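Mannosylglycerate hydrolase MGH1-like glycoside hydrolase domain-containing protein (Thermus thermophilus HB8, PDB 4WVA) hydrolyses mannosylglycerate, a solute made by thermophiles under osmotic stress, to mannose and glycerate, and probably also cleaves glucosylglycerate. Local coordinates at residues I224-G236 with Y284-A296. Residues are numbered along the deposited sequence; the frame is centred on the assembly and turned at random.
Sequences IYRQSPFKVVDVG and YFSWDLVAGEPIA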
ATOM      1  N   ILE A 224      25.934  -3.078 -22.582  1.00 26.83           N
ATOM      2  CA  ILE A 224      25.323  -4.326 -22.120  1.00 26.47           C
ATOM      3  C   ILE A 224      23.782  -4.220 -22.181  1.00 26.57           C
ATOM      4  O   ILE A 224      23.131  -5.125 -22.702  1.00 25.92           O
ATOM      5  CB  ILE A 224      25.856  -4.738 -20.733  1.00 27.52           C
ATOM      6  CG1 ILE A 224      27.251  -5.367 -20.907  1.00 28.08           C
ATOM      7  CG2 ILE A 224      24.925  -5.741 -20.045  1.00 27.91           C
ATOM      8  CD1 ILE A 224      28.037  -5.531 -19.626  1.00 29.12           C
ATOM      9  N   TYR A 225      23.212  -3.116 -21.696  1.00 26.04           N
ATOM     10  CA  TYR A 225      21.740  -2.961 -21.704  1.00 25.93           C
ATOM     11  C   TYR A 225      21.202  -2.923 -23.131  1.00 27.70           C
ATOM     12  O   TYR A 225      20.189  -3.557 -23.462  1.00 27.52           O
ATOM     13  CB  TYR A 225      21.274  -1.723 -20.910  1.00 25.53           C
ATOM     14  CG  TYR A 225      19.786  -1.774 -20.631  1.00 23.88           C
ATOM     15  CD1 TYR A 225      18.857  -1.448 -21.621  1.00 24.70           C
ATOM     16  CD2 TYR A 225      19.306  -2.209 -19.401  1.00 23.56           C
ATOM     17  CE1 TYR A 225      17.498  -1.531 -21.386  1.00 24.47           C
ATOM     18  CE2 TYR A 225      17.940  -2.289 -19.158  1.00 23.46           C
ATOM     19  CZ  TYR A 225      17.043  -1.958 -20.148  1.00 25.08           C
ATOM     20  OH  TYR A 225      15.686  -2.060 -19.905  1.00 24.68           O
ATOM     21  N   ARG A 226      21.884  -2.186 -23.996  1.00 28.84           N
ATOM     22  CA  ARG A 226      21.410  -2.050 -25.361  1.00 32.23           C
ATOM     23  C   ARG A 226      21.601  -3.322 -26.167  1.00 29.44           C
ATOM     24  O   ARG A 226      20.740  -3.672 -26.969  1.00 29.77           O
ATOM     25  CB  ARG A 226      22.066  -0.846 -26.049  1.00 36.54           C
ATOM     26  CG  ARG A 226      21.660   0.505 -25.452  1.00 42.33           C
ATOM     27  CD  ARG A 226      20.187   0.566 -25.024  1.00 46.10           C
ATOM     28  NE  ARG A 226      19.786   1.887 -24.525  1.00 50.41           N
ATOM     29  CZ  ARG A 226      19.207   2.848 -25.248  1.00 52.76           C
ATOM     30  NH1 ARG A 226      18.940   2.676 -26.540  1.00 53.73           N
ATOM     31  NH2 ARG A 226      18.891   4.002 -24.670  1.00 53.43           N
ATOM     32  N   GLN A 227      22.702  -4.033 -25.936  1.00 27.40           N
ATOM     33  CA  GLN A 227      23.058  -5.147 -26.807  1.00 25.24           C
ATOM     34  C   GLN A 227      22.708  -6.525 -26.256  1.00 22.07           C
ATOM     35  O   GLN A 227      22.664  -7.488 -27.016  1.00 21.37           O
ATOM     36  CB  GLN A 227      24.543  -5.090 -27.163  1.00 26.64           C
ATOM     37  CG  GLN A 227      24.945  -3.818 -27.897  1.00 27.85           C
ATOM     38  CD  GLN A 227      26.352  -3.920 -28.460  1.00 29.15           C
ATOM     39  OE1 GLN A 227      26.704  -4.926 -29.082  1.00 29.77           O
ATOM     40  NE2 GLN A 227      27.174  -2.902 -28.213  1.00 30.59           N
ATOM     41  N   SER A 228      22.439  -6.665 -24.965  1.00 20.85           N
ATOM     42  CA  SER A 228      22.188  -8.021 -24.485  1.00 18.61           C
ATOM     43  C   SER A 228      20.944  -8.600 -25.157  1.00 17.81           C
ATOM     44  O   SER A 228      19.882  -7.976 -25.133  1.00 18.79           O
ATOM     45  CB  SER A 228      22.036  -8.096 -22.967  1.00 17.51           C
ATOM     46  OG  SER A 228      21.793  -9.446 -22.604  1.00 17.58           O
ATOM     47  N   PRO A 229      21.059  -9.794 -25.765  1.00 17.39           N
ATOM     48  CA  PRO A 229      19.890 -10.471 -26.286  1.00 17.02           C
ATOM     49  C   PRO A 229      19.026 -11.112 -25.193  1.00 16.28           C
ATOM     50  O   PRO A 229      17.990 -11.703 -25.513  1.00 17.20           O
ATOM     51  CB  PRO A 229      20.486 -11.542 -27.197  1.00 17.40           C
ATOM     52  CG  PRO A 229      21.791 -11.855 -26.560  1.00 17.39           C
ATOM     53  CD  PRO A 229      22.291 -10.585 -25.980  1.00 17.80           C
ATOM     54  N   PHE A 230      19.450 -10.993 -23.926  1.00 14.75           N
ATOM     55  CA  PHE A 230      18.715 -11.521 -22.762  1.00 14.33           C
ATOM     56  C   PHE A 230      18.491 -10.321 -21.852  1.00 13.41           C
ATOM     57  O   PHE A 230      19.454  -9.742 -21.353  1.00 13.50           O
ATOM     58  CB  PHE A 230      19.539 -12.594 -22.027  1.00 13.58           C
ATOM     59  CG  PHE A 230      18.808 -13.269 -20.888  1.00 13.48           C
ATOM     60  CD1 PHE A 230      18.802 -12.717 -19.615  1.00 13.24           C
ATOM     61  CD2 PHE A 230      18.146 -14.462 -21.082  1.00 13.83           C
ATOM     62  CE1 PHE A 230      18.142 -13.352 -18.569  1.00 13.27           C
ATOM     63  CE2 PHE A 230      17.478 -15.097 -20.055  1.00 14.17           C
ATOM     64  CZ  PHE A 230      17.478 -14.540 -18.789  1.00 13.79           C
ATOM     65  N   LYS A 231      17.231  -9.899 -21.702  1.00 14.20           N
ATOM     66  CA  LYS A 231      16.857  -8.784 -20.828  1.00 14.52           C
ATOM     67  C   LYS A 231      15.537  -9.146 -20.164  1.00 13.45           C
ATOM     68  O   LYS A 231      14.491  -9.206 -20.825  1.00 12.82           O
ATOM     69  CB  LYS A 231      16.717  -7.478 -21.619  1.00 16.88           C
ATOM     70  CG  LYS A 231      18.036  -6.824 -21.961  1.00 19.88           C
ATOM     71  CD  LYS A 231      17.843  -5.400 -22.451  1.00 22.57           C
ATOM     72  CE  LYS A 231      17.341  -5.340 -23.882  1.00 24.40           C
ATOM     73  NZ  LYS A 231      18.430  -5.658 -24.850  1.00 26.19           N
ATOM     74  N   VAL A 232      15.594  -9.434 -18.863  1.00 12.24           N
ATOM     75  CA  VAL A 232      14.451  -9.964 -18.157  1.00 11.65           C
ATOM     76  C   VAL A 232      14.234  -9.206 -16.855  1.00 11.12           C
ATOM     77  O   VAL A 232      15.203  -8.876 -16.156  1.00 10.97           O
ATOM     78  CB  VAL A 232      14.686 -11.454 -17.850  1.00 11.88           C
ATOM     79  CG1 VAL A 232      13.676 -11.992 -16.864  1.00 12.87           C
ATOM     80  CG2 VAL A 232      14.633 -12.243 -19.144  1.00 12.18           C
ATOM     81  N   VAL A 233      12.968  -8.904 -16.555  1.00 10.50           N
ATOM     82  CA  VAL A 233      12.592  -8.463 -15.218  1.00 10.60           C
ATOM     83  C   VAL A 233      12.239  -9.728 -14.438  1.00 10.18           C
ATOM     84  O   VAL A 233      11.172 -10.317 -14.617  1.00 10.31           O
ATOM     85  CB  VAL A 233      11.420  -7.455 -15.214  1.00 10.42           C
ATOM     86  CG1 VAL A 233      11.000  -7.146 -13.782  1.00 10.64           C
ATOM     87  CG2 VAL A 233      11.826  -6.180 -15.955  1.00 10.82           C
ATOM     88  N   ASP A 234      13.158 -10.148 -13.563  1.00 10.14           N
ATOM     89  CA  ASP A 234      12.999 -11.335 -12.753  1.00 10.21           C
ATOM     90  C   ASP A 234      12.192 -11.003 -11.492  1.00 10.04           C
ATOM     91  O   ASP A 234      12.592 -10.134 -10.692  1.00 10.30           O
ATOM     92  CB  ASP A 234      14.381 -11.890 -12.376  1.00 10.00           C
ATOM     93  CG  ASP A 234      14.319 -13.042 -11.376  1.00 10.48           C
ATOM     94  OD1 ASP A 234      13.279 -13.726 -11.256  1.00 10.55           O
ATOM     95  OD2 ASP A 234      15.351 -13.253 -10.685  1.00 10.94           O
ATOM     96  N   VAL A 235      11.091 -11.707 -11.291  1.00  9.85           N
ATOM     97  CA  VAL A 235      10.288 -11.494 -10.100  1.00  9.79           C
ATOM     98  C   VAL A 235      11.079 -11.788  -8.823  1.00  9.44           C
ATOM     99  O   VAL A 235      10.941 -11.080  -7.824  1.00  9.13           O
ATOM    100  CB  VAL A 235       8.951 -12.279 -10.124  1.00 10.14           C
ATOM    101  CG1 VAL A 235       9.155 -13.788 -10.176  1.00 10.26           C
ATOM    102  CG2 VAL A 235       8.097 -11.900  -8.935  1.00 10.37           C
ATOM    103  N   GLY A 236      11.928 -12.823  -8.852  1.00  9.28           N
ATOM    104  CA  GLY A 236      12.718 -13.154  -7.679  1.00  9.28           C
ATOM    105  C   GLY A 236      13.711 -12.060  -7.298  1.00  9.04           C
ATOM    106  O   GLY A 236      13.723 -11.598  -6.157  1.00  8.66           O
ATOM    107  N   TYR A 284       2.533 -14.333  -9.886  1.00 10.79           N
ATOM    108  CA  TYR A 284       3.493 -13.336 -10.341  1.00 10.59           C
ATOM    109  C   TYR A 284       4.418 -13.944 -11.396  1.00 10.98           C
ATOM    110  O   TYR A 284       4.986 -15.023 -11.175  1.00 11.44           O
ATOM    111  CB  TYR A 284       4.371 -12.837  -9.202  1.00 10.66           C
ATOM    112  CG  TYR A 284       3.687 -11.973  -8.152  1.00 10.63           C
ATOM    113  CD1 TYR A 284       3.600 -10.606  -8.306  1.00 10.52           C
ATOM    114  CD2 TYR A 284       3.180 -12.531  -6.982  1.00 10.66           C
ATOM    115  CE1 TYR A 284       3.030  -9.799  -7.328  1.00 10.70           C
ATOM    116  CE2 TYR A 284       2.591 -11.746  -6.007  1.00 11.07           C
ATOM    117  CZ  TYR A 284       2.513 -10.379  -6.182  1.00 11.06           C
ATOM    118  OH  TYR A 284       1.928  -9.606  -5.196  1.00 12.88           O
ATOM    119  N   PHE A 285       4.588 -13.235 -12.503  1.00 10.69           N
ATOM    120  CA  PHE A 285       5.471 -13.674 -13.585  1.00 10.82           C
ATOM    121  C   PHE A 285       6.654 -12.740 -13.740  1.00 10.62           C
ATOM    122  O   PHE A 285       6.528 -11.529 -13.583  1.00 11.28           O
ATOM    123  CB  PHE A 285       4.728 -13.682 -14.927  1.00 11.17           C
ATOM    124  CG  PHE A 285       3.677 -14.762 -15.058  1.00 12.54           C
ATOM    125  CD1 PHE A 285       3.857 -16.017 -14.510  1.00 12.88           C
ATOM    126  CD2 PHE A 285       2.510 -14.514 -15.784  1.00 13.49           C
ATOM    127  CE1 PHE A 285       2.884 -17.006 -14.656  1.00 13.43           C
ATOM    128  CE2 PHE A 285       1.538 -15.496 -15.927  1.00 13.84           C
ATOM    129  CZ  PHE A 285       1.727 -16.735 -15.352  1.00 13.88           C
ATOM    130  N   SER A 286       7.798 -13.312 -14.117  1.00 10.41           N
ATOM    131  CA  SER A 286       8.880 -12.518 -14.664  1.00 10.35           C
ATOM    132  C   SER A 286       8.477 -12.045 -16.073  1.00 10.54           C
ATOM    133  O   SER A 286       7.579 -12.632 -16.704  1.00 11.05           O
ATOM    134  CB  SER A 286      10.157 -13.356 -14.722  1.00 10.28           C
ATOM    135  OG  SER A 286      10.586 -13.747 -13.420  1.00 10.53           O
ATOM    136  N   TRP A 287       9.129 -10.975 -16.535  1.00 10.85           N
ATOM    137  CA  TRP A 287       8.871 -10.386 -17.834  1.00 10.95           C
ATOM    138  C   TRP A 287      10.082 -10.433 -18.754  1.00 11.38           C
ATOM    139  O   TRP A 287      11.210 -10.173 -18.342  1.00 11.29           O
ATOM    140  CB  TRP A 287       8.411  -8.948 -17.691  1.00 11.08           C
ATOM    141  CG  TRP A 287       7.060  -8.744 -17.103  1.00 11.17           C
ATOM    142  CD1 TRP A 287       6.131  -9.685 -16.768  1.00 11.16           C
ATOM    143  CD2 TRP A 287       6.462  -7.480 -16.824  1.00 11.32           C
ATOM    144  NE1 TRP A 287       4.997  -9.076 -16.290  1.00 11.51           N
ATOM    145  CE2 TRP A 287       5.180  -7.726 -16.316  1.00 11.56           C
ATOM    146  CE3 TRP A 287       6.903  -6.157 -16.936  1.00 11.82           C
ATOM    147  CZ2 TRP A 287       4.322  -6.695 -15.932  1.00 11.73           C
ATOM    148  CZ3 TRP A 287       6.050  -5.140 -16.550  1.00 12.41           C
ATOM    149  CH2 TRP A 287       4.780  -5.420 -16.049  1.00 12.33           C
ATOM    150  N   ASP A 288       9.817 -10.740 -20.021  1.00 11.46           N
ATOM    151  CA  ASP A 288      10.834 -10.772 -21.058  1.00 11.80           C
ATOM    152  C   ASP A 288      10.770  -9.468 -21.821  1.00 11.90           C
ATOM    153  O   ASP A 288       9.799  -9.223 -22.548  1.00 12.31           O
ATOM    154  CB  ASP A 288      10.553 -11.956 -21.988  1.00 12.40           C
ATOM    155  CG  ASP A 288      11.503 -12.037 -23.164  1.00 13.03           C
ATOM    156  OD1 ASP A 288      12.265 -11.083 -23.416  1.00 13.77           O
ATOM    157  OD2 ASP A 288      11.420 -13.083 -23.855  1.00 14.26           O
ATOM    158  N   LEU A 289      11.781  -8.634 -21.652  1.00 12.32           N
ATOM    159  CA  LEU A 289      11.755  -7.283 -22.237  1.00 13.26           C
ATOM    160  C   LEU A 289      12.222  -7.257 -23.682  1.00 13.79           C
ATOM    161  O   LEU A 289      12.013  -6.252 -24.373  1.00 14.36           O
ATOM    162  CB  LEU A 289      12.555  -6.295 -21.417  1.00 13.53           C
ATOM    163  CG  LEU A 289      12.089  -6.031 -19.976  1.00 14.09           C
ATOM    164  CD1 LEU A 289      12.950  -4.947 -19.359  1.00 15.20           C
ATOM    165  CD2 LEU A 289      10.628  -5.656 -19.888  1.00 14.05           C
ATOM    166  N   VAL A 290      12.844  -8.336 -24.149  1.00 13.86           N
ATOM    167  CA  VAL A 290      13.190  -8.429 -25.572  1.00 14.13           C
ATOM    168  C   VAL A 290      11.915  -8.690 -26.378  1.00 14.22           C
ATOM    169  O   VAL A 290      11.632  -7.977 -27.342  1.00 15.44           O
ATOM    170  CB  VAL A 290      14.267  -9.509 -25.814  1.00 14.10           C
ATOM    171  CG1 VAL A 290      14.454  -9.772 -27.304  1.00 15.00           C
ATOM    172  CG2 VAL A 290      15.571  -9.085 -25.156  1.00 14.22           C
ATOM    173  N   ALA A 291      11.129  -9.688 -25.955  1.00 14.14           N
ATOM    174  CA  ALA A 291       9.832  -9.987 -26.558  1.00 14.23           C
ATOM    175  C   ALA A 291       8.778  -8.957 -26.144  1.00 14.15           C
ATOM    176  O   ALA A 291       7.789  -8.744 -26.854  1.00 14.34           O
ATOM    177  CB  ALA A 291       9.371 -11.373 -26.164  1.00 14.37           C
ATOM    178  N   GLY A 292       8.999  -8.303 -25.007  1.00 13.99           N
ATOM    179  CA  GLY A 292       7.997  -7.382 -24.429  1.00 13.72           C
ATOM    180  C   GLY A 292       6.758  -8.088 -23.899  1.00 13.91           C
ATOM    181  O   GLY A 292       5.625  -7.581 -24.068  1.00 14.29           O
ATOM    182  N   GLU A 293       6.960  -9.232 -23.238  1.00 13.98           N
ATOM    183  CA  GLU A 293       5.869 -10.108 -22.801  1.00 14.65           C
ATOM    184  C   GLU A 293       6.110 -10.678 -21.422  1.00 13.90           C
ATOM    185  O   GLU A 293       7.242 -11.048 -21.103  1.00 13.02           O
ATOM    186  CB  GLU A 293       5.791 -11.337 -23.701  1.00 16.82           C
ATOM    187  CG  GLU A 293       5.496 -11.029 -25.135  1.00 19.38           C
ATOM    188  CD  GLU A 293       5.542 -12.264 -26.005  1.00 21.01           C
ATOM    189  OE1 GLU A 293       5.803 -13.391 -25.507  1.00 23.60           O
ATOM    190  OE2 GLU A 293       5.318 -12.096 -27.208  1.00 25.44           O
ATOM    191  N   PRO A 294       5.041 -10.861 -20.640  1.00 13.08           N
ATOM    192  CA  PRO A 294       5.197 -11.732 -19.477  1.00 12.96           C
ATOM    193  C   PRO A 294       5.614 -13.152 -19.854  1.00 12.94           C
ATOM    194  O   PRO A 294       5.205 -13.680 -20.887  1.00 12.85           O
ATOM    195  CB  PRO A 294       3.806 -11.723 -18.841  1.00 12.93           C
ATOM    196  CG  PRO A 294       3.198 -10.449 -19.311  1.00 13.23           C
ATOM    197  CD  PRO A 294       3.681 -10.309 -20.727  1.00 12.79           C
ATOM    198  N   ILE A 295       6.444 -13.761 -19.015  1.00 12.80           N
ATOM    199  CA  ILE A 295       6.829 -15.147 -19.163  1.00 12.72           C
ATOM    200  C   ILE A 295       5.859 -15.984 -18.329  1.00 13.75           C
ATOM    201  O   ILE A 295       5.925 -16.007 -17.090  1.00 14.02           O
ATOM    202  CB  ILE A 295       8.270 -15.379 -18.675  1.00 12.28           C
ATOM    203  CG1 ILE A 295       9.269 -14.500 -19.465  1.00 12.05           C
ATOM    204  CG2 ILE A 295       8.613 -16.866 -18.769  1.00 12.70           C
ATOM    205  CD1 ILE A 295      10.612 -14.328 -18.788  1.00 12.03           C
ATOM    206  N   ALA A 296       4.975 -16.700 -19.011  1.00 14.38           N
ATOM    207  CA  ALA A 296       3.857 -17.364 -18.354  1.00 15.39           C
ATOM    208  C   ALA A 296       4.251 -18.742 -17.841  1.00 15.31           C
ATOM    209  O   ALA A 296       3.755 -19.763 -18.306  1.00 16.51           O
ATOM    210  CB  ALA A 296       2.668 -17.447 -19.304  1.00 15.87           C
TER
HETATM  211  O   HOH W   1      15.145 -11.580 -22.869  1.00 14.10           O
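Val233 and Trp287 form an antiparallel hydrogen-bonded pair, with Val233 N 2.8 Å from Trp287 O and Trp287 N returning the bond to Val233 O; the Leu289 N to Lys231 O bond extends the pairing. On one face, Val233 CG2 lies 3.8 Å from Leu289 CD1. This branch stands anti to its own carbonyl carbon, with CG1 anti to the backbone N (chi1 175°), which turns CG2 to Leu289. Tyr225 OH also approaches Leu289 CD1, but its hydrogen-bond partner is Gln256 of the second subunit. On the other face, Val232 CG1 meets Ile295 CD1 at 4.3 Å. In the (alpha/alpha)6-barrel of this GH63 enzyme, the pairing joins the short strand leading into helix 235-254 to a beta-hairpin. The hairpin's turn carries a G1 beta bulge, and Asp288 OD1 closes an Asx motif there by accepting from Ala291 N at 3.1 Å, while OD2 of the same carboxylate is salt-bridged to Arg176. At the helix start, Asp234 is the N-cap, its OD1 taking Gly236 N from above the carboxylate plane. Val235 N, the preceding amide, donates across the contact to Ser286 OG at 3.0 Å, nearly straight at 170°. Lys231 bends at chi3 and chi4, laying CD over the rim of one Tyr225 ring face and bringing NZ 2.7 Å from Ser228 O, with a second bond to Tyr225 O. A methionine in its place would probably leave the carbonyls of Tyr225, in the last turn of helix 221-227, and of Ser228, just past its end, without their shared donor. Nearby, Val290 CG2 rests 3.6 Å from Pro229 O.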